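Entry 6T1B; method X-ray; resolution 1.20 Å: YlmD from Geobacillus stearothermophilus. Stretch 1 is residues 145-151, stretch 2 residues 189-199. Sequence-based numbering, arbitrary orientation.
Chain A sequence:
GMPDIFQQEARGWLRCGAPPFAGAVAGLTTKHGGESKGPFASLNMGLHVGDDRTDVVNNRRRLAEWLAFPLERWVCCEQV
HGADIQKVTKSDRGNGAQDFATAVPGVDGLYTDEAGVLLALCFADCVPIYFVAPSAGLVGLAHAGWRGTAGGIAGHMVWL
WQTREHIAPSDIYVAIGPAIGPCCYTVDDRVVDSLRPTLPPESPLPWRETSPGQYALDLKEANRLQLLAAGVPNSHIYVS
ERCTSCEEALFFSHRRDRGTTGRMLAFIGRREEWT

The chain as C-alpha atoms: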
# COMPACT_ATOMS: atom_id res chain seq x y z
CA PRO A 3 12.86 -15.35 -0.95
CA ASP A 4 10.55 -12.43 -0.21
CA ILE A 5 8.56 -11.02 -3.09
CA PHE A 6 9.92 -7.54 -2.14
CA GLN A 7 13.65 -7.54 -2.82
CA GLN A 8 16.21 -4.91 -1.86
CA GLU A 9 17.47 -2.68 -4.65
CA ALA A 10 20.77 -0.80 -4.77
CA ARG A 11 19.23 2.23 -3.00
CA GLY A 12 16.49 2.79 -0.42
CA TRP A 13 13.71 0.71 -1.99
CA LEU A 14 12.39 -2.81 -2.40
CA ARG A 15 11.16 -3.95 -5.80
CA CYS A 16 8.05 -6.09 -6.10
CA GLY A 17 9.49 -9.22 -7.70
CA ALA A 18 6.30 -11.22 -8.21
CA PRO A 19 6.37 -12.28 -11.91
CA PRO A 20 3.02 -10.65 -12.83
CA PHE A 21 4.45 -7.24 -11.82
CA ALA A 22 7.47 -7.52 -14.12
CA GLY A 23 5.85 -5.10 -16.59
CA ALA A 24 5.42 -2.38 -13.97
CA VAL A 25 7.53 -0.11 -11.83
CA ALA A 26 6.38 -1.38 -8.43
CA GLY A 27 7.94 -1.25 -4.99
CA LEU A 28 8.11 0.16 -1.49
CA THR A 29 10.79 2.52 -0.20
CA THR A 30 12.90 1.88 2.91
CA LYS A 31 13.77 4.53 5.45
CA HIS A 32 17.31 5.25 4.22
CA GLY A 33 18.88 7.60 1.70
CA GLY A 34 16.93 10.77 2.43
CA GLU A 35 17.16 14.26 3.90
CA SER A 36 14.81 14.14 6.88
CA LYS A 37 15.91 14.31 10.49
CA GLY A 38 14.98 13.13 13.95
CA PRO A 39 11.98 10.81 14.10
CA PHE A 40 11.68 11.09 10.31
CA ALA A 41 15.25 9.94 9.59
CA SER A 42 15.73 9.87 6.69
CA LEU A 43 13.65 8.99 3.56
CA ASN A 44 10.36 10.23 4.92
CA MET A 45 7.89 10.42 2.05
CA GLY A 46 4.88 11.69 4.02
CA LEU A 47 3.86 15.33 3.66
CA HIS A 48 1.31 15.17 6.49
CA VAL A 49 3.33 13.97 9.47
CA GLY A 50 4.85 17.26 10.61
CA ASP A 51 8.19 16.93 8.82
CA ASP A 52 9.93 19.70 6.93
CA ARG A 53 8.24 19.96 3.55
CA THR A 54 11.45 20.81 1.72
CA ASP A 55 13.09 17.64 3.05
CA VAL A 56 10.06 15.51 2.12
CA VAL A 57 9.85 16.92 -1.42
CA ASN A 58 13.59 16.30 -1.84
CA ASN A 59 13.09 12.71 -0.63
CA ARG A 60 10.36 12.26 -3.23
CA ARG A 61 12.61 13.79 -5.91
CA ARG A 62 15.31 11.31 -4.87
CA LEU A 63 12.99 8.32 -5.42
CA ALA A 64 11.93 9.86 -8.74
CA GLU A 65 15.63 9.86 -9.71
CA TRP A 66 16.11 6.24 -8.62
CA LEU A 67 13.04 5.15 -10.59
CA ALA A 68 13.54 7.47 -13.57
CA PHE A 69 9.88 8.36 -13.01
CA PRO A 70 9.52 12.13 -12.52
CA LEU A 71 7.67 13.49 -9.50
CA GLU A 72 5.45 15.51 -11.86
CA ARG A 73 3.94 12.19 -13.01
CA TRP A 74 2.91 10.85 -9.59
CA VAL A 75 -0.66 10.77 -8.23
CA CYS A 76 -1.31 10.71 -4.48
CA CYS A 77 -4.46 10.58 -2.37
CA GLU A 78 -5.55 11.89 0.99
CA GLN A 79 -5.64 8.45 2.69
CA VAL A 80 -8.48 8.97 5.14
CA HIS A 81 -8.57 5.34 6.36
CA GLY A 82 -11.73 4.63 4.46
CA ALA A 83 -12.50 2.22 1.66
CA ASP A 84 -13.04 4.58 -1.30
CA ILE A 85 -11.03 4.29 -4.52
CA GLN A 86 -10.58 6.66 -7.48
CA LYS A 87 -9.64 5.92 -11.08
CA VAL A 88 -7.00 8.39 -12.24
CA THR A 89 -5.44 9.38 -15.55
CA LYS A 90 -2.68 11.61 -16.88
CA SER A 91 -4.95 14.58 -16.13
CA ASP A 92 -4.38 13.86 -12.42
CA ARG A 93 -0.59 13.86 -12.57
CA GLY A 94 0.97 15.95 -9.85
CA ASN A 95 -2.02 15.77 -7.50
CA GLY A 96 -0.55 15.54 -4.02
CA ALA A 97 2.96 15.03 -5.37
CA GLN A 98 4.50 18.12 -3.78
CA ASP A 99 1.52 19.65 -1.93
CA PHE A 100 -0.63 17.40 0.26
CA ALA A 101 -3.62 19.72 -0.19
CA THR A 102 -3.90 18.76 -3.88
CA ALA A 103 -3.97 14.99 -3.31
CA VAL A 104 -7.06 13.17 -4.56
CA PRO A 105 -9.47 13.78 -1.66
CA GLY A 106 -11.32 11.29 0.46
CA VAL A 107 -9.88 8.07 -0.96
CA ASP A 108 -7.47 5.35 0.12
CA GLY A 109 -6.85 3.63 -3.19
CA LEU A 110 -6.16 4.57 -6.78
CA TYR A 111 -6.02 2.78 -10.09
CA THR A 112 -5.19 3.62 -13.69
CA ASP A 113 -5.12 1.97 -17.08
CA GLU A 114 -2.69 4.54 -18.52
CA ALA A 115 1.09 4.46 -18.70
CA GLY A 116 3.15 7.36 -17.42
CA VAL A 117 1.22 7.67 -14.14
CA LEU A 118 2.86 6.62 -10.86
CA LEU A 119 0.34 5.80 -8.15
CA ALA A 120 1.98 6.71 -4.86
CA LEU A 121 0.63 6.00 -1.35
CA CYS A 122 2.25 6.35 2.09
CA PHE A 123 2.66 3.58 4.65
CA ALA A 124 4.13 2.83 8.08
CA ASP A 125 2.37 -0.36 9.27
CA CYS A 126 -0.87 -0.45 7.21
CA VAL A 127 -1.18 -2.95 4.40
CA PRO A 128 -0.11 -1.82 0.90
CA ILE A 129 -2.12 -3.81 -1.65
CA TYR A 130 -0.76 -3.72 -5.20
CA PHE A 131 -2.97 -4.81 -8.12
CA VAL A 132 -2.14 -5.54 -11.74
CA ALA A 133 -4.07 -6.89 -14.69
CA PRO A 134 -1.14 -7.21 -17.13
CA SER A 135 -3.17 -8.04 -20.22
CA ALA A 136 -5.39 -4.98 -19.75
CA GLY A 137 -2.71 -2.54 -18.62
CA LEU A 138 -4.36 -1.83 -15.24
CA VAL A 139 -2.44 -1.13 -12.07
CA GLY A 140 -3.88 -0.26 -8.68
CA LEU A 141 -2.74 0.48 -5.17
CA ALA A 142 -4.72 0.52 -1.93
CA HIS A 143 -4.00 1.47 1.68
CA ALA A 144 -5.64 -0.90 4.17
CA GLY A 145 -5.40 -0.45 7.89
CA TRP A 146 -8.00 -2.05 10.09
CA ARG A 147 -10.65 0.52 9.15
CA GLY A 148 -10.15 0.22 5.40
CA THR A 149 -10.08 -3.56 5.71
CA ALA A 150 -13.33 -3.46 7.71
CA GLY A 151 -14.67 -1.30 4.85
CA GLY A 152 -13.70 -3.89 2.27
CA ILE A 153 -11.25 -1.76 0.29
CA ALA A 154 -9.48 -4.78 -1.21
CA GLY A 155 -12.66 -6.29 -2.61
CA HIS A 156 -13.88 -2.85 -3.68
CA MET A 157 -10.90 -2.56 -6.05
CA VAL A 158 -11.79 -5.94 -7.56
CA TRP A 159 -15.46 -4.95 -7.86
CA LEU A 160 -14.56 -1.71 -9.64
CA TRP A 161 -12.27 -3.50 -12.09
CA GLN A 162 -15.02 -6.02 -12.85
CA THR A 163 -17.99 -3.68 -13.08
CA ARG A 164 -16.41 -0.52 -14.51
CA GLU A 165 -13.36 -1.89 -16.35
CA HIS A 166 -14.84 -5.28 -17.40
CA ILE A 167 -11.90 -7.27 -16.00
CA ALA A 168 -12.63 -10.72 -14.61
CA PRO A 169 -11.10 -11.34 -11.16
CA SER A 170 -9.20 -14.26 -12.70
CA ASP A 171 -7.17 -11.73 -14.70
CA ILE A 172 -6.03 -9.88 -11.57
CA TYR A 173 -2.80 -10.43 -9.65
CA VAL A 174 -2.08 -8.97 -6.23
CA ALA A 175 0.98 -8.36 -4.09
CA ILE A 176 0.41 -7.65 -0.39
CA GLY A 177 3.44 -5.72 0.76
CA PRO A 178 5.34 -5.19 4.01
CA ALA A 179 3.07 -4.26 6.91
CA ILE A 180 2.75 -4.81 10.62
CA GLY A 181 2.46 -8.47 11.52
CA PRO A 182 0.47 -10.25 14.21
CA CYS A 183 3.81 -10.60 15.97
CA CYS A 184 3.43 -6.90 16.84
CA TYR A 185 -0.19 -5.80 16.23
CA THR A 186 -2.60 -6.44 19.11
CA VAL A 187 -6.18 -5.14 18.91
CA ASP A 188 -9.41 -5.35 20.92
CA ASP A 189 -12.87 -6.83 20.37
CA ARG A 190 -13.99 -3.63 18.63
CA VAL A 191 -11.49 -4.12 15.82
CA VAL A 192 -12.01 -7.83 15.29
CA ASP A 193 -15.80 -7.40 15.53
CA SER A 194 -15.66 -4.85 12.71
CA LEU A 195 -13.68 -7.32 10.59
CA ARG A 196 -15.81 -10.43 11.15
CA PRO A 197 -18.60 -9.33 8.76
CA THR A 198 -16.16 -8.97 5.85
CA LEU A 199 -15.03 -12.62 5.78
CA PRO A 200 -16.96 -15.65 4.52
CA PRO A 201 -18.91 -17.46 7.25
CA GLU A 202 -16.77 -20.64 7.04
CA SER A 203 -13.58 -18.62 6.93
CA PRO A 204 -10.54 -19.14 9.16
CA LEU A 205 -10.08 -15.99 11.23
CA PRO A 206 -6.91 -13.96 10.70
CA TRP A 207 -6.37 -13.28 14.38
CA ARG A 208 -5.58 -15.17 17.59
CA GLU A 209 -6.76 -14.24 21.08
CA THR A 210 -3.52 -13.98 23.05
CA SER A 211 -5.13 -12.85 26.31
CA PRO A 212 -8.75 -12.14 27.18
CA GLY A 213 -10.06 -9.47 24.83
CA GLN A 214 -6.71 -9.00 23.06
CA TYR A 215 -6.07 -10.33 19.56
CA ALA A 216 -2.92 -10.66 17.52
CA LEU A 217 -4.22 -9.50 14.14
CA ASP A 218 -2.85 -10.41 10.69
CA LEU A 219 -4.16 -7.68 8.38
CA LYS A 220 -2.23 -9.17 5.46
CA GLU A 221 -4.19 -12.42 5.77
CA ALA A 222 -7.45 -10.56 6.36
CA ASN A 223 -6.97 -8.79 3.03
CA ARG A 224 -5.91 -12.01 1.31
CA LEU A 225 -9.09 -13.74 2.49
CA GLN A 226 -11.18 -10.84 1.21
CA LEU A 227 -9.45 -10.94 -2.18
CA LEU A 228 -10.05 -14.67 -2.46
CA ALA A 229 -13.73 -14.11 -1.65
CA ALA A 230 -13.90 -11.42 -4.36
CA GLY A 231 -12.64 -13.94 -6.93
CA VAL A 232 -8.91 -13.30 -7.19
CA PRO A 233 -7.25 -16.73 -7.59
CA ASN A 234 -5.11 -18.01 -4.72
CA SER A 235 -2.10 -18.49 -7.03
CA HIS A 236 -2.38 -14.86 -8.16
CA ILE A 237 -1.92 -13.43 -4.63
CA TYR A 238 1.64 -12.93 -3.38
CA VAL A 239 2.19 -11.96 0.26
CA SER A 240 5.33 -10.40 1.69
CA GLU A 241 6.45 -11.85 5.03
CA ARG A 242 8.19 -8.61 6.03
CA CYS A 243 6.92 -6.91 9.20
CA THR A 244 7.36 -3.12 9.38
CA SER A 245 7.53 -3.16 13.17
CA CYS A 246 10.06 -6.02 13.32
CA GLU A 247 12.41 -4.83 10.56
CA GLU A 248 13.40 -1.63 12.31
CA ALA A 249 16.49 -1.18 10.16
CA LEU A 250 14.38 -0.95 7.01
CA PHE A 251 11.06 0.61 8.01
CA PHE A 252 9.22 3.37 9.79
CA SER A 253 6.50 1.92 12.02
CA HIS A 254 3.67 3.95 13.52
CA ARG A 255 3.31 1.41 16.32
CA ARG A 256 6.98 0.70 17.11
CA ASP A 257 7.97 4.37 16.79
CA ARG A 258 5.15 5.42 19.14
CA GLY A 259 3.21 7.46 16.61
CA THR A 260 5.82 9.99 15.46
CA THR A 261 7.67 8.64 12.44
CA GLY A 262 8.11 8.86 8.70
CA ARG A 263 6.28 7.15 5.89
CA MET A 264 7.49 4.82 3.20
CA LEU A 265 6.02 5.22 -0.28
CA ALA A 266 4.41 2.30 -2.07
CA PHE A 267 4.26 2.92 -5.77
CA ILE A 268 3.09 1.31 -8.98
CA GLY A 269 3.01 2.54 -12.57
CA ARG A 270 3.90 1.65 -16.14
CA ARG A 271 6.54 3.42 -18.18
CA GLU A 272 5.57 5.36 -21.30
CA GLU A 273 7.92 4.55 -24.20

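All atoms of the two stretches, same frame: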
# COMPACT_ATOMS: atom_id res chain seq x y z
N GLY A 145 -5.48 -0.18 6.48
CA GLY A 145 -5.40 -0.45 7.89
C GLY A 145 -6.64 -1.19 8.33
O GLY A 145 -7.42 -1.68 7.51
N TRP A 146 -6.84 -1.28 9.64
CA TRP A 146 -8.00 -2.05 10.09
C TRP A 146 -9.30 -1.44 9.58
O TRP A 146 -10.25 -2.17 9.24
CB TRP A 146 -7.99 -2.27 11.61
CG TRP A 146 -8.44 -1.12 12.48
CD1 TRP A 146 -7.65 -0.22 13.11
CD2 TRP A 146 -9.78 -0.79 12.83
NE1 TRP A 146 -8.41 0.67 13.82
CE2 TRP A 146 -9.73 0.33 13.68
CE3 TRP A 146 -11.02 -1.34 12.52
CZ2 TRP A 146 -10.87 0.91 14.21
CZ3 TRP A 146 -12.16 -0.76 13.05
CH2 TRP A 146 -12.07 0.36 13.89
N ARG A 147 -9.39 -0.11 9.53
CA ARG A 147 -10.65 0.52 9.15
C ARG A 147 -10.96 0.28 7.67
O ARG A 147 -12.09 -0.08 7.31
CB ARG A 147 -10.61 2.01 9.44
CG ARG A 147 -10.59 2.34 10.89
CD ARG A 147 -10.86 3.80 11.07
NE ARG A 147 -10.58 4.20 12.44
CZ ARG A 147 -11.48 4.25 13.41
NH1 ARG A 147 -11.09 4.62 14.62
NH2 ARG A 147 -12.75 3.94 13.18
N GLY A 148 -9.96 0.46 6.82
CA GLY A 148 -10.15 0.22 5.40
C GLY A 148 -10.43 -1.24 5.10
O GLY A 148 -11.22 -1.56 4.21
N THR A 149 -9.79 -2.14 5.85
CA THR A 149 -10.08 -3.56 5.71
C THR A 149 -11.50 -3.87 6.15
O THR A 149 -12.23 -4.61 5.47
CB THR A 149 -9.07 -4.37 6.53
OG1 THR A 149 -7.73 -4.06 6.09
CG2 THR A 149 -9.26 -5.86 6.34
N ALA A 150 -11.95 -3.27 7.25
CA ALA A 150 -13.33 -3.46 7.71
C ALA A 150 -14.31 -2.91 6.67
O ALA A 150 -15.44 -3.41 6.55
CB ALA A 150 -13.53 -2.77 9.06
N GLY A 151 -13.90 -1.89 5.92
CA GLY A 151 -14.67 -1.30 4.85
C GLY A 151 -14.60 -2.04 3.54
O GLY A 151 -15.31 -1.68 2.60
N ASP A 189 -11.66 -6.25 20.96
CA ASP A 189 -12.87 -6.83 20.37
C ASP A 189 -13.50 -5.90 19.34
O ASP A 189 -14.09 -6.36 18.36
CB ASP A 189 -13.89 -7.14 21.45
CG ASP A 189 -13.50 -8.34 22.27
OD1 ASP A 189 -13.38 -9.43 21.67
OD2 ASP A 189 -13.30 -8.19 23.49
N ARG A 190 -13.41 -4.59 19.57
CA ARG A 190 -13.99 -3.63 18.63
C ARG A 190 -13.43 -3.85 17.24
O ARG A 190 -14.17 -3.90 16.25
CB ARG A 190 -13.71 -2.22 19.12
CG ARG A 190 -14.33 -1.11 18.29
CD ARG A 190 -13.40 -0.65 17.19
NE ARG A 190 -12.24 0.10 17.67
CZ ARG A 190 -12.18 1.43 17.74
NH1 ARG A 190 -11.08 2.03 18.16
NH2 ARG A 190 -13.22 2.16 17.37
N VAL A 191 -12.10 -3.96 17.13
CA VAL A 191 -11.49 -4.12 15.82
C VAL A 191 -11.89 -5.45 15.19
O VAL A 191 -12.36 -5.49 14.05
CB VAL A 191 -9.96 -3.96 15.91
CG1 VAL A 191 -9.32 -4.32 14.57
CG2 VAL A 191 -9.62 -2.55 16.29
N VAL A 192 -11.71 -6.55 15.92
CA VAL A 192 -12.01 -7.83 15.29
C VAL A 192 -13.49 -7.93 14.95
O VAL A 192 -13.87 -8.47 13.90
CB VAL A 192 -11.49 -9.02 16.13
CG1 VAL A 192 -9.96 -8.95 16.24
CG2 VAL A 192 -12.14 -9.06 17.48
N ASP A 193 -14.36 -7.37 15.81
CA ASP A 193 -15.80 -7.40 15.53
C ASP A 193 -16.13 -6.66 14.24
O ASP A 193 -17.05 -7.06 13.51
CB ASP A 193 -16.58 -6.80 16.70
CG ASP A 193 -16.61 -7.71 17.91
OD1 ASP A 193 -16.35 -8.92 17.75
OD2 ASP A 193 -16.90 -7.22 19.02
N SER A 194 -15.42 -5.57 13.95
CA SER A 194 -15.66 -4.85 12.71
C SER A 194 -15.17 -5.64 11.49
O SER A 194 -15.66 -5.41 10.38
CB SER A 194 -14.97 -3.49 12.74
OG SER A 194 -13.57 -3.63 12.54
N LEU A 195 -14.20 -6.53 11.68
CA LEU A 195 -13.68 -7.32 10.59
C LEU A 195 -14.48 -8.58 10.33
O LEU A 195 -14.53 -9.04 9.17
CB LEU A 195 -12.22 -7.72 10.85
CG LEU A 195 -11.23 -6.56 10.95
CD1 LEU A 195 -9.87 -7.05 11.41
CD2 LEU A 195 -11.09 -5.84 9.61
N ARG A 196 -15.10 -9.17 11.35
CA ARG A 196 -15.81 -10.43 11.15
C ARG A 196 -16.80 -10.38 10.00
O ARG A 196 -16.83 -11.34 9.21
CB ARG A 196 -16.50 -10.90 12.44
CG ARG A 196 -15.59 -11.69 13.35
CD ARG A 196 -16.33 -12.77 14.15
NE ARG A 196 -15.53 -13.16 15.31
CZ ARG A 196 -15.34 -12.38 16.36
NH1 ARG A 196 -15.90 -11.18 16.39
NH2 ARG A 196 -14.59 -12.79 17.37
N PRO A 197 -17.59 -9.32 9.83
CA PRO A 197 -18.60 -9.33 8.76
C PRO A 197 -18.03 -9.36 7.36
O PRO A 197 -18.78 -9.63 6.42
CB PRO A 197 -19.38 -8.02 8.99
CG PRO A 197 -19.12 -7.67 10.42
CD PRO A 197 -17.74 -8.16 10.72
N THR A 198 -16.75 -9.08 7.18
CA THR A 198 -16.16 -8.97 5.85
C THR A 198 -15.60 -10.29 5.34
O THR A 198 -15.13 -10.35 4.20
CB THR A 198 -15.05 -7.92 5.84
OG1 THR A 198 -13.89 -8.46 6.50
CG2 THR A 198 -15.48 -6.64 6.55
N LEU A 199 -15.60 -11.33 6.16
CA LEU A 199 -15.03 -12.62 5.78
C LEU A 199 -16.13 -13.64 5.59
O LEU A 199 -17.19 -13.55 6.21
CB LEU A 199 -14.08 -13.12 6.87
CG LEU A 199 -12.97 -12.16 7.27
CD1 LEU A 199 -12.31 -12.60 8.57
CD2 LEU A 199 -11.92 -12.02 6.17
O HOH W 1 -17.49 -3.91 8.86

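Contact between residues 145-151 and 189-199 of YlmD. A short helix, 146-150, packs beside helix 189-195; the two run in nearly the same direction, with 27° between their N-to-C directions and a closest axial approach of 9.3 Å. No direct hydrogen bond crosses the contact, which buries 395 Å² in total and rests on van der Waals packing and one bridging water. Trp 146 has the largest share, with 100 Å² covered. Its CA-to-CB bond points toward the second stretch, and, with chi1 at 79° (p), the indole reaches across helix 189-195, where it meets Arg 190, Val 191 and Ser 194. Over one face of the indole sits Val 191: CG2 lies 4.0 Å from the centroid of the five-membered ring and 15° off its normal, a CH-pi contact, while Val 191 CG1 packs 3.8 Å from Trp 146 CB. At the ring edge, Ser 194 OG approaches Trp 146 CZ3 to 3.2 Å. That hydroxyl donates to its own helix, from Ser 194 OG to Val 191 O (2.7 Å), so it meets the indole as a packing partner. Arg 190 starts sideways, but its end comes nearer, bringing CD to 3.7 Å from Trp 146 CH2, which lies over one face of the Arg 190 guanidinium. Beyond the indole, Arg 147 NH1 and Arg 190 NH2 stand 4.3 Å apart, two like charges with no attraction between them to support the contact.

Ala 150, one turn after Trp 146, has 56 Å² covered. Here the backbones draw close: the CA atoms of Ala 150 and Leu 195 are 4.8 Å apart, against 7.0 Å for those of Trp 146 and Val 191. The Ala 150 CA-to-CB bond points sideways, and CB lies 3.6 Å from Ser 194 OG and 4.0 Å from Leu 195 CD2. Leu 195, with 48 Å² covered, sends CD2 against the first helix, 3.6 Å from Ala 150 N and 3.7 Å from Thr 149 CG2. The Thr 149 hydroxyl turns back to its own stretch, OG1 donating to Gly 145 O at 2.8 Å. Thr 198 extends the contact past the helix: its CG2 lies 3.2 Å from Ala 150 O, while its OG1 donates to Leu 195 O at 2.8 Å. A water links the backbones by donating to Ala 150 O (3.1 Å from the water O) and to Ser 194 O (2.8 Å from the same atom).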